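Local coordinates for flagellar biosynthesis protein FlhF (Bacillus subtilis, PDB 2PX0), which binds and hydrolyses GTP as a signal-recognition-particle-type GTPase that forms a homodimer, and is needed to build the bacterial flagellum, at residues Q215-T223 / V241-T252; L89-Q100 / F259-V269. All blocks are in the same frame, centred on the assembly; numbering follows the deposited sequence.

Contact 1 of 2, residues Q215-T223 / V241-T252; sequences QSFLVLSAT and VNQYIFTKIDET. With GNP (phosphoaminophosphonic acid-guanylate ester), chain J.
I245 N donates to L218 O at 3.0 Å in the parallel ladder that closes a beta-alpha-beta unit of this P-loop GTPase. L220 carries it on, its N giving to I245 O and its O receiving T247 N. Leucines suit the face they share with aromatics: L218 CD2 comes in at the edge of the Y244 ring, 3.4 Å from CE1. On the other face V219 CG2 packs on I245 CB. At the strand's end, T247 to D250 make up the TKxD (G4) motif, which as in related GTPases reads the guanine. A lysine fits because its long chain, extended beyond CG (chi2 -168°), reaches past S221 and the base to the ribose. K248 has CB near T223 OG1 and CG between S221 OG and the base; CD passes 3.6 Å from S221 OG, CE lies 3.5 Å from the ribose O4' of GNP, and NZ, less surely placed, meets O4', G115 O and T114 OG1 of the second subunit. With an alanine here, the missing chain would probably open a gap beside S221 OG and leave O4' and that T114 without their lysine partner. D250 suits a donor edge: its OD1 accepts GNP N1 at 3.1 Å.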
loop_
_atom_site.group_PDB
_atom_site.type_symbol
_atom_site.label_atom_id
_atom_site.label_comp_id
_atom_site.label_asym_id
_atom_site.label_seq_id
_atom_site.Cartn_x
_atom_site.Cartn_y
_atom_site.Cartn_z
ATOM N N GLN A 215 -20.745 -13.733 1.945
ATOM C CA GLN A 215 -20.734 -12.350 2.438
ATOM C C GLN A 215 -19.324 -11.776 2.184
ATOM O O GLN A 215 -18.487 -11.757 3.090
ATOM C CB GLN A 215 -21.050 -12.345 3.944
ATOM C CG GLN A 215 -21.240 -10.968 4.574
ATOM C CD GLN A 215 -21.595 -11.060 6.050
ATOM O OE1 GLN A 215 -22.506 -11.797 6.432
ATOM N NE2 GLN A 215 -20.888 -10.305 6.883
ATOM N N SER A 216 -19.077 -11.305 0.959
ATOM C CA SER A 216 -17.772 -10.772 0.550
ATOM C C SER A 216 -17.362 -9.408 1.105
ATOM O O SER A 216 -18.205 -8.562 1.406
ATOM C CB SER A 216 -17.691 -10.731 -0.973
ATOM O OG SER A 216 -18.726 -9.918 -1.512
ATOM N N PHE A 217 -16.047 -9.203 1.197
ATOM C CA PHE A 217 -15.464 -7.978 1.749
ATOM C C PHE A 217 -14.282 -7.469 0.931
ATOM O O PHE A 217 -13.229 -8.104 0.917
ATOM C CB PHE A 217 -14.979 -8.255 3.167
ATOM C CG PHE A 217 -16.085 -8.469 4.159
ATOM C CD1 PHE A 217 -16.715 -7.380 4.755
ATOM C CD2 PHE A 217 -16.500 -9.758 4.484
ATOM C CE1 PHE A 217 -17.735 -7.570 5.655
ATOM C CE2 PHE A 217 -17.517 -9.965 5.380
ATOM C CZ PHE A 217 -18.142 -8.865 5.973
ATOM N N LEU A 218 -14.439 -6.315 0.282
ATOM C CA LEU A 218 -13.369 -5.763 -0.536
ATOM C C LEU A 218 -12.302 -5.098 0.331
ATOM O O LEU A 218 -12.560 -4.096 0.995
ATOM C CB LEU A 218 -13.945 -4.772 -1.544
ATOM C CG LEU A 218 -12.931 -4.042 -2.436
ATOM C CD1 LEU A 218 -12.147 -5.019 -3.304
ATOM C CD2 LEU A 218 -13.668 -3.063 -3.311
ATOM N N VAL A 219 -11.093 -5.644 0.310
ATOM C CA VAL A 219 -10.011 -5.121 1.133
ATOM C C VAL A 219 -9.064 -4.107 0.496
ATOM O O VAL A 219 -8.253 -4.459 -0.362
ATOM C CB VAL A 219 -9.171 -6.294 1.703
ATOM C CG1 VAL A 219 -7.897 -5.779 2.365
ATOM C CG2 VAL A 219 -10.011 -7.075 2.713
ATOM N N LEU A 220 -9.154 -2.853 0.938
ATOM C CA LEU A 220 -8.286 -1.794 0.424
ATOM C C LEU A 220 -7.523 -1.208 1.592
ATOM O O LEU A 220 -8.005 -1.263 2.737
ATOM C CB LEU A 220 -9.085 -0.669 -0.227
ATOM C CG LEU A 220 -9.996 -0.955 -1.409
ATOM C CD1 LEU A 220 -10.589 0.351 -1.839
ATOM C CD2 LEU A 220 -9.247 -1.595 -2.542
ATOM N N SER A 221 -6.351 -0.633 1.302
ATOM C CA SER A 221 -5.521 -0.045 2.330
ATOM C C SER A 221 -5.640 1.465 2.413
ATOM O O SER A 221 -5.677 2.151 1.393
ATOM C CB SER A 221 -4.074 -0.411 2.102
ATOM O OG SER A 221 -3.238 0.361 2.953
ATOM N N ALA A 222 -5.691 1.968 3.647
ATOM C CA ALA A 222 -5.807 3.393 3.946
ATOM C C ALA A 222 -4.565 4.187 3.521
ATOM O O ALA A 222 -4.458 5.393 3.763
ATOM C CB ALA A 222 -6.071 3.576 5.444
ATOM N N THR A 223 -3.629 3.520 2.870
ATOM C CA THR A 223 -2.416 4.203 2.447
ATOM C C THR A 223 -2.416 4.563 0.956
ATOM O O THR A 223 -1.681 5.443 0.527
ATOM C CB THR A 223 -1.178 3.351 2.783
ATOM O OG1 THR A 223 -1.240 2.944 4.153
ATOM C CG2 THR A 223 0.072 4.159 2.602
ATOM N N VAL A 241 -20.278 -6.788 -3.696
ATOM C CA VAL A 241 -19.530 -6.560 -2.467
ATOM C C VAL A 241 -20.465 -6.041 -1.372
ATOM O O VAL A 241 -21.203 -5.084 -1.582
ATOM C CB VAL A 241 -18.409 -5.538 -2.713
ATOM C CG1 VAL A 241 -17.685 -5.232 -1.431
ATOM C CG2 VAL A 241 -17.445 -6.076 -3.740
ATOM N N ASN A 242 -20.426 -6.677 -0.206
ATOM C CA ASN A 242 -21.262 -6.291 0.932
ATOM C C ASN A 242 -20.750 -5.063 1.703
ATOM O O ASN A 242 -21.478 -4.091 1.906
ATOM C CB ASN A 242 -21.381 -7.454 1.927
ATOM C CG ASN A 242 -21.899 -8.721 1.291
ATOM O OD1 ASN A 242 -21.294 -9.261 0.357
ATOM N ND2 ASN A 242 -23.025 -9.217 1.802
ATOM N N GLN A 243 -19.498 -5.123 2.142
ATOM C CA GLN A 243 -18.891 -4.050 2.919
ATOM C C GLN A 243 -17.513 -3.716 2.387
ATOM O O GLN A 243 -17.141 -4.124 1.296
ATOM C CB GLN A 243 -18.744 -4.475 4.381
ATOM C CG GLN A 243 -20.038 -4.758 5.105
ATOM C CD GLN A 243 -20.741 -3.491 5.498
ATOM O OE1 GLN A 243 -20.231 -2.704 6.307
ATOM N NE2 GLN A 243 -21.923 -3.275 4.925
ATOM N N TYR A 244 -16.749 -2.994 3.196
ATOM C CA TYR A 244 -15.397 -2.576 2.849
ATOM C C TYR A 244 -14.473 -2.748 4.054
ATOM O O TYR A 244 -14.873 -2.528 5.204
ATOM C CB TYR A 244 -15.372 -1.092 2.524
ATOM C CG TYR A 244 -15.585 -0.666 1.104
ATOM C CD1 TYR A 244 -14.852 -1.224 0.063
ATOM C CD2 TYR A 244 -16.400 0.426 0.820
ATOM C CE1 TYR A 244 -14.917 -0.690 -1.227
ATOM C CE2 TYR A 244 -16.471 0.962 -0.455
ATOM C CZ TYR A 244 -15.727 0.406 -1.470
ATOM O OH TYR A 244 -15.794 0.967 -2.713
ATOM N N ILE A 245 -13.223 -3.103 3.790
ATOM C CA ILE A 245 -12.253 -3.219 4.866
ATOM C C ILE A 245 -11.050 -2.328 4.541
ATOM O O ILE A 245 -10.356 -2.513 3.527
ATOM C CB ILE A 245 -11.823 -4.667 5.082
ATOM C CG1 ILE A 245 -13.048 -5.489 5.483
ATOM C CG2 ILE A 245 -10.793 -4.743 6.191
ATOM C CD1 ILE A 245 -12.768 -6.954 5.764
ATOM N N PHE A 246 -10.845 -1.328 5.390
ATOM C CA PHE A 246 -9.751 -0.400 5.218
ATOM C C PHE A 246 -8.716 -0.717 6.261
ATOM O O PHE A 246 -8.974 -0.639 7.455
ATOM C CB PHE A 246 -10.245 1.044 5.355
ATOM C CG PHE A 246 -10.967 1.544 4.135
ATOM C CD1 PHE A 246 -10.260 1.882 2.980
ATOM C CD2 PHE A 246 -12.353 1.609 4.107
ATOM C CE1 PHE A 246 -10.923 2.265 1.825
ATOM C CE2 PHE A 246 -13.017 1.992 2.954
ATOM C CZ PHE A 246 -12.302 2.319 1.813
ATOM N N THR A 247 -7.532 -1.082 5.795
ATOM C CA THR A 247 -6.464 -1.439 6.697
ATOM C C THR A 247 -5.450 -0.323 6.911
ATOM O O THR A 247 -5.477 0.708 6.247
ATOM C CB THR A 247 -5.719 -2.651 6.166
ATOM O OG1 THR A 247 -5.059 -2.281 4.952
ATOM C CG2 THR A 247 -6.686 -3.813 5.898
ATOM N N LYS A 248 -4.567 -0.542 7.873
ATOM C CA LYS A 248 -3.491 0.379 8.172
ATOM C C LYS A 248 -3.867 1.831 8.458
ATOM O O LYS A 248 -3.087 2.750 8.164
ATOM C CB LYS A 248 -2.477 0.312 7.027
ATOM C CG LYS A 248 -2.379 -1.084 6.434
ATOM C CD LYS A 248 -1.199 -1.232 5.510
ATOM C CE LYS A 248 -1.046 -2.699 5.123
ATOM N NZ LYS A 248 0.177 -2.968 4.330
ATOM N N ILE A 249 -5.033 2.045 9.065
ATOM C CA ILE A 249 -5.445 3.405 9.391
ATOM C C ILE A 249 -4.452 3.985 10.382
ATOM O O ILE A 249 -4.325 5.199 10.513
ATOM C CB ILE A 249 -6.858 3.460 9.996
ATOM C CG1 ILE A 249 -6.905 2.661 11.290
ATOM C CG2 ILE A 249 -7.883 2.930 8.992
ATOM C CD1 ILE A 249 -8.276 2.705 11.970
ATOM N N ASP A 250 -3.738 3.108 11.070
ATOM C CA ASP A 250 -2.741 3.532 12.032
ATOM C C ASP A 250 -1.449 3.815 11.296
ATOM O O ASP A 250 -0.436 4.113 11.922
ATOM C CB ASP A 250 -2.466 2.419 13.026
ATOM C CG ASP A 250 -1.705 1.256 12.396
ATOM O OD1 ASP A 250 -2.250 0.633 11.462
ATOM O OD2 ASP A 250 -0.562 0.965 12.828
ATOM N N GLU A 251 -1.469 3.717 9.972
ATOM C CA GLU A 251 -0.255 3.925 9.190
ATOM C C GLU A 251 -0.349 5.113 8.236
ATOM O O GLU A 251 0.669 5.569 7.692
ATOM C CB GLU A 251 0.051 2.647 8.409
ATOM C CG GLU A 251 1.479 2.511 7.947
ATOM C CD GLU A 251 1.788 1.088 7.523
ATOM O OE1 GLU A 251 1.326 0.151 8.206
ATOM O OE2 GLU A 251 2.498 0.897 6.518
ATOM N N THR A 252 -1.570 5.607 8.033
ATOM C CA THR A 252 -1.801 6.733 7.134
ATOM C C THR A 252 -1.797 8.045 7.906
ATOM O O THR A 252 -1.729 8.036 9.123
ATOM C CB THR A 252 -3.133 6.546 6.371
ATOM O OG1 THR A 252 -3.318 7.620 5.442
ATOM C CG2 THR A 252 -4.291 6.477 7.330
HETATM P PG GNP J . -1.191 -10.648 -0.381
HETATM O O1G GNP J . 0.196 -10.475 -0.898
HETATM O O2G GNP J . -1.537 -12.125 -0.096
HETATM O O3G GNP J . -2.211 -10.020 -1.261
HETATM N N3B GNP J . -1.069 -9.855 1.097
HETATM P PB GNP J . -2.361 -9.772 2.120
HETATM O O1B GNP J . -3.396 -8.906 1.588
HETATM O O2B GNP J . -2.704 -11.192 2.456
HETATM O O3A GNP J . -1.570 -9.020 3.327
HETATM P PA GNP J . -0.834 -9.628 4.550
HETATM O O1A GNP J . -1.801 -10.259 5.496
HETATM O O2A GNP J . 0.293 -10.448 3.950
HETATM O "O5'" GNP J . -0.259 -8.411 5.238
HETATM C "C5'" GNP J . 0.707 -7.605 4.561
HETATM C "C4'" GNP J . 1.375 -6.675 5.504
HETATM O "O4'" GNP J . 0.620 -5.617 5.993
HETATM C "C3'" GNP J . 1.953 -7.399 6.758
HETATM O "O3'" GNP J . 3.308 -7.015 7.003
HETATM C "C2'" GNP J . 1.034 -6.939 7.883
HETATM O "O2'" GNP J . 1.632 -6.922 9.143
HETATM C "C1'" GNP J . 0.663 -5.576 7.400
HETATM N N9 GNP J . -0.649 -5.174 7.956
HETATM C C8 GNP J . -1.915 -5.852 7.693
HETATM N N7 GNP J . -2.884 -5.253 8.336
HETATM C C5 GNP J . -2.212 -4.140 9.040
HETATM C C6 GNP J . -2.777 -3.123 9.914
HETATM O O6 GNP J . -3.885 -2.968 10.252
HETATM N N1 GNP J . -1.793 -2.252 10.368
HETATM C C2 GNP J . -0.479 -2.451 9.956
HETATM N N2 GNP J . 0.376 -1.452 10.523
HETATM N N3 GNP J . 0.082 -3.313 9.202
HETATM C C4 GNP J . -0.890 -4.155 8.764
#

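Contact 2 of 2, residues L89-Q100 / F259-V269; sequences LCDMLPSADKWQ and FNILAESKIGV
L93 and F259 make the first of three CH-pi contacts: L93 CD1 lies over a face of the F259 ring, 3.7 Å from its centroid. The other two use one face of the W99 indole. G268 CA sits almost squarely above the five-membered ring, 8° off its normal, and V269 CG1 covers the six-membered ring at 3.9 Å from the centroid. Glycine suits that place because a CB would point into the indole. With CG of W99 beside its own backbone N (chi1 -71°), the ring lies flat along the G268-V269 backbone.

Apolar contacts fill in between. L262 CB meets L93 CD1, while its CD1 reaches W99 CH2 at 3.6 Å; a leucine is long enough to meet L93 at its root and W99 with one branch. L89 CD2 and M92 CB approach F259 CZ, and the rigid P94 sets CG 3.5 Å from I267 O.

Hydrogen bonds across the contact join backbone to backbone: G268 N gives to K98 O at 3.0 Å, and Q100 N to V269 O at 3.1 Å. The chain leaving helix 81-90 of the N domain is held on the GTPase domain by ring faces, aliphatic branches and peptide groups, with no salt bridge across.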
loop_
_atom_site.group_PDB
_atom_site.type_symbol
_atom_site.label_atom_id
_atom_site.label_comp_id
_atom_site.label_asym_id
_atom_site.label_seq_id
_atom_site.Cartn_x
_atom_site.Cartn_y
_atom_site.Cartn_z
ATOM N N LEU A 89 -20.734 16.588 6.186
ATOM C CA LEU A 89 -19.886 15.557 5.603
ATOM C C LEU A 89 -20.533 14.189 5.741
ATOM O O LEU A 89 -20.541 13.377 4.810
ATOM C CB LEU A 89 -18.539 15.504 6.315
ATOM C CG LEU A 89 -17.519 16.601 6.069
ATOM C CD1 LEU A 89 -16.346 16.391 7.009
ATOM C CD2 LEU A 89 -17.067 16.566 4.631
ATOM N N CYS A 90 -21.069 13.935 6.923
ATOM C CA CYS A 90 -21.675 12.652 7.183
ATOM C C CYS A 90 -22.817 12.366 6.228
ATOM O O CYS A 90 -22.948 11.251 5.739
ATOM C CB CYS A 90 -22.159 12.588 8.628
ATOM S SG CYS A 90 -22.067 10.925 9.286
ATOM N N ASP A 91 -23.637 13.373 5.950
ATOM C CA ASP A 91 -24.773 13.191 5.052
ATOM C C ASP A 91 -24.358 12.983 3.601
ATOM O O ASP A 91 -25.168 13.166 2.688
ATOM C CB ASP A 91 -25.725 14.380 5.164
ATOM C CG ASP A 91 -26.741 14.212 6.297
ATOM O OD1 ASP A 91 -26.346 13.813 7.424
ATOM O OD2 ASP A 91 -27.946 14.486 6.057
ATOM N N MET A 92 -23.099 12.580 3.406
ATOM C CA MET A 92 -22.530 12.331 2.078
ATOM C C MET A 92 -22.051 10.896 1.860
ATOM O O MET A 92 -21.767 10.499 0.720
ATOM C CB MET A 92 -21.366 13.272 1.821
ATOM C CG MET A 92 -21.776 14.676 1.574
ATOM S SD MET A 92 -20.340 15.689 1.278
ATOM C CE MET A 92 -19.732 14.949 -0.287
ATOM N N LEU A 93 -21.926 10.133 2.946
ATOM C CA LEU A 93 -21.508 8.736 2.853
ATOM C C LEU A 93 -22.795 7.934 2.963
ATOM O O LEU A 93 -23.811 8.446 3.431
ATOM C CB LEU A 93 -20.602 8.341 4.020
ATOM C CG LEU A 93 -19.343 9.114 4.413
ATOM C CD1 LEU A 93 -18.431 9.296 3.216
ATOM C CD2 LEU A 93 -19.743 10.447 4.987
ATOM N N PRO A 94 -22.780 6.674 2.525
ATOM C CA PRO A 94 -24.009 5.882 2.630
ATOM C C PRO A 94 -24.537 5.868 4.058
ATOM O O PRO A 94 -23.760 5.894 5.009
ATOM C CB PRO A 94 -23.587 4.499 2.126
ATOM C CG PRO A 94 -22.075 4.534 2.160
ATOM C CD PRO A 94 -21.736 5.943 1.801
ATOM N N SER A 95 -25.857 5.840 4.207
ATOM C CA SER A 95 -26.477 5.856 5.530
ATOM C C SER A 95 -25.968 4.768 6.465
ATOM O O SER A 95 -25.528 3.697 6.028
ATOM C CB SER A 95 -27.986 5.739 5.398
ATOM O OG SER A 95 -28.310 4.663 4.539
ATOM N N ALA A 96 -26.051 5.054 7.760
ATOM C CA ALA A 96 -25.591 4.147 8.803
ATOM C C ALA A 96 -25.934 2.690 8.548
ATOM O O ALA A 96 -25.126 1.796 8.839
ATOM C CB ALA A 96 -26.164 4.572 10.128
ATOM N N ASP A 97 -27.125 2.442 8.003
ATOM C CA ASP A 97 -27.553 1.068 7.753
ATOM C C ASP A 97 -26.627 0.335 6.796
ATOM O O ASP A 97 -26.510 -0.882 6.867
ATOM C CB ASP A 97 -28.982 1.022 7.212
ATOM C CG ASP A 97 -29.073 1.533 5.796
ATOM O OD1 ASP A 97 -28.866 2.748 5.598
ATOM O OD2 ASP A 97 -29.337 0.714 4.881
ATOM N N LYS A 98 -25.964 1.061 5.905
ATOM C CA LYS A 98 -25.073 0.407 4.970
ATOM C C LYS A 98 -23.682 0.156 5.561
ATOM O O LYS A 98 -22.811 -0.397 4.891
ATOM C CB LYS A 98 -24.962 1.226 3.685
ATOM C CG LYS A 98 -25.676 0.602 2.496
ATOM C CD LYS A 98 -27.186 0.670 2.656
ATOM C CE LYS A 98 -27.689 2.106 2.524
ATOM N NZ LYS A 98 -29.155 2.232 2.774
ATOM N N TRP A 99 -23.470 0.573 6.806
ATOM C CA TRP A 99 -22.187 0.360 7.470
ATOM C C TRP A 99 -22.323 -0.740 8.535
ATOM O O TRP A 99 -23.424 -1.229 8.818
ATOM C CB TRP A 99 -21.719 1.629 8.169
ATOM C CG TRP A 99 -21.274 2.758 7.290
ATOM C CD1 TRP A 99 -22.012 3.417 6.335
ATOM C CD2 TRP A 99 -20.023 3.458 7.376
ATOM N NE1 TRP A 99 -21.295 4.489 5.830
ATOM C CE2 TRP A 99 -20.072 4.532 6.447
ATOM C CE3 TRP A 99 -18.861 3.279 8.143
ATOM C CZ2 TRP A 99 -19.015 5.422 6.281
ATOM C CZ3 TRP A 99 -17.812 4.164 7.978
ATOM C CH2 TRP A 99 -17.892 5.221 7.050
ATOM N N GLN A 100 -21.190 -1.121 9.117
ATOM C CA GLN A 100 -21.140 -2.124 10.183
ATOM C C GLN A 100 -22.001 -3.386 10.066
ATOM O O GLN A 100 -22.611 -3.836 11.042
ATOM C CB GLN A 100 -21.427 -1.444 11.524
ATOM C CG GLN A 100 -20.319 -0.532 11.964
ATOM C CD GLN A 100 -20.654 0.211 13.233
ATOM O OE1 GLN A 100 -21.530 1.074 13.237
ATOM N NE2 GLN A 100 -19.956 -0.119 14.327
ATOM N N PHE A 259 -12.621 8.693 2.536
ATOM C CA PHE A 259 -13.915 9.363 2.478
ATOM C C PHE A 259 -14.292 9.485 1.001
ATOM O O PHE A 259 -15.344 9.001 0.562
ATOM C CB PHE A 259 -13.815 10.750 3.112
ATOM C CG PHE A 259 -15.090 11.530 3.065
ATOM C CD1 PHE A 259 -15.413 12.281 1.949
ATOM C CD2 PHE A 259 -15.966 11.520 4.140
ATOM C CE1 PHE A 259 -16.592 13.019 1.899
ATOM C CE2 PHE A 259 -17.144 12.253 4.100
ATOM C CZ PHE A 259 -17.460 13.006 2.977
ATOM N N ASN A 260 -13.412 10.127 0.239
ATOM C CA ASN A 260 -13.613 10.290 -1.194
ATOM C C ASN A 260 -14.211 9.024 -1.834
ATOM O O ASN A 260 -15.156 9.099 -2.619
ATOM C CB ASN A 260 -12.281 10.600 -1.878
ATOM C CG ASN A 260 -11.689 11.926 -1.449
ATOM O OD1 ASN A 260 -12.344 12.975 -1.509
ATOM N ND2 ASN A 260 -10.429 11.891 -1.027
ATOM N N ILE A 261 -13.643 7.867 -1.495
ATOM C CA ILE A 261 -14.093 6.595 -2.040
ATOM C C ILE A 261 -15.478 6.223 -1.575
ATOM O O ILE A 261 -16.277 5.655 -2.335
ATOM C CB ILE A 261 -13.146 5.438 -1.657
ATOM C CG1 ILE A 261 -11.856 5.522 -2.465
ATOM C CG2 ILE A 261 -13.802 4.116 -1.939
ATOM C CD1 ILE A 261 -12.074 5.462 -3.949
ATOM N N LEU A 262 -15.757 6.526 -0.316
ATOM C CA LEU A 262 -17.047 6.195 0.248
ATOM C C LEU A 262 -18.124 7.139 -0.243
ATOM O O LEU A 262 -19.230 6.699 -0.551
ATOM C CB LEU A 262 -16.983 6.224 1.772
ATOM C CG LEU A 262 -16.302 5.041 2.441
ATOM C CD1 LEU A 262 -16.057 5.350 3.925
ATOM C CD2 LEU A 262 -17.175 3.814 2.267
ATOM N N ALA A 263 -17.796 8.426 -0.329
ATOM C CA ALA A 263 -18.754 9.442 -0.772
ATOM C C ALA A 263 -19.476 9.011 -2.042
ATOM O O ALA A 263 -20.704 9.104 -2.151
ATOM C CB ALA A 263 -18.044 10.744 -1.013
ATOM N N GLU A 264 -18.692 8.531 -3.000
ATOM C CA GLU A 264 -19.217 8.062 -4.261
ATOM C C GLU A 264 -19.372 6.525 -4.274
ATOM O O GLU A 264 -18.946 5.866 -5.219
ATOM C CB GLU A 264 -18.291 8.535 -5.372
ATOM C CG GLU A 264 -16.817 8.368 -5.037
ATOM C CD GLU A 264 -15.885 9.104 -5.997
ATOM O OE1 GLU A 264 -15.913 10.361 -6.022
ATOM O OE2 GLU A 264 -15.118 8.427 -6.723
ATOM N N SER A 265 -19.987 5.961 -3.228
ATOM C CA SER A 265 -20.228 4.499 -3.114
ATOM C C SER A 265 -21.658 4.250 -2.639
ATOM O O SER A 265 -22.362 5.179 -2.248
ATOM C CB SER A 265 -19.316 3.834 -2.063
ATOM O OG SER A 265 -17.942 3.914 -2.364
ATOM N N LYS A 266 -22.055 2.981 -2.621
ATOM C CA LYS A 266 -23.375 2.589 -2.156
ATOM C C LYS A 266 -23.283 1.681 -0.927
ATOM O O LYS A 266 -24.305 1.274 -0.361
ATOM C CB LYS A 266 -24.150 1.869 -3.258
ATOM C CG LYS A 266 -24.745 2.806 -4.305
ATOM C CD LYS A 266 -23.672 3.540 -5.104
ATOM C CE LYS A 266 -24.257 4.687 -5.928
ATOM N NZ LYS A 266 -24.633 5.883 -5.101
ATOM N N ILE A 267 -22.061 1.343 -0.521
ATOM C CA ILE A 267 -21.844 0.501 0.666
ATOM C C ILE A 267 -20.831 1.162 1.587
ATOM O O ILE A 267 -19.972 1.910 1.125
ATOM C CB ILE A 267 -21.337 -0.926 0.314
ATOM C CG1 ILE A 267 -20.268 -0.859 -0.768
ATOM C CG2 ILE A 267 -22.482 -1.791 -0.125
ATOM C CD1 ILE A 267 -19.871 -2.218 -1.321
ATOM N N GLY A 268 -20.948 0.899 2.887
ATOM C CA GLY A 268 -20.033 1.489 3.849
ATOM C C GLY A 268 -18.883 0.574 4.255
ATOM O O GLY A 268 -18.549 -0.387 3.552
ATOM N N VAL A 269 -18.263 0.862 5.393
ATOM C CA VAL A 269 -17.160 0.026 5.829
ATOM C C VAL A 269 -17.607 -0.977 6.886
ATOM O O VAL A 269 -18.387 -0.661 7.792
ATOM C CB VAL A 269 -15.968 0.874 6.392
ATOM C CG1 VAL A 269 -15.963 2.270 5.747
ATOM C CG2 VAL A 269 -16.035 0.964 7.917
#

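Contact 1 lies near the centre of the chain and contact 2 towards the N domain, their centres about 13 Å apart. Along the sequence 89-100 comes first, then 215-223, 241-252 and 259-269, which nests contact 1 inside the long loop that contact 2 closes. Strand 243-247 leads into helix 256-263, and Y244 of the strand packs on L262 of that helix. Contacts 1 and 2 also meet directly: Q243 NE2 probably gives a hydrogen bond to K98 O, at 3.0 Å. Contact 1 thus sits in the parallel sheet beside the nucleotide, while contact 2 ties the chain leaving helix 81-90 to the far end of the same strand-and-helix run.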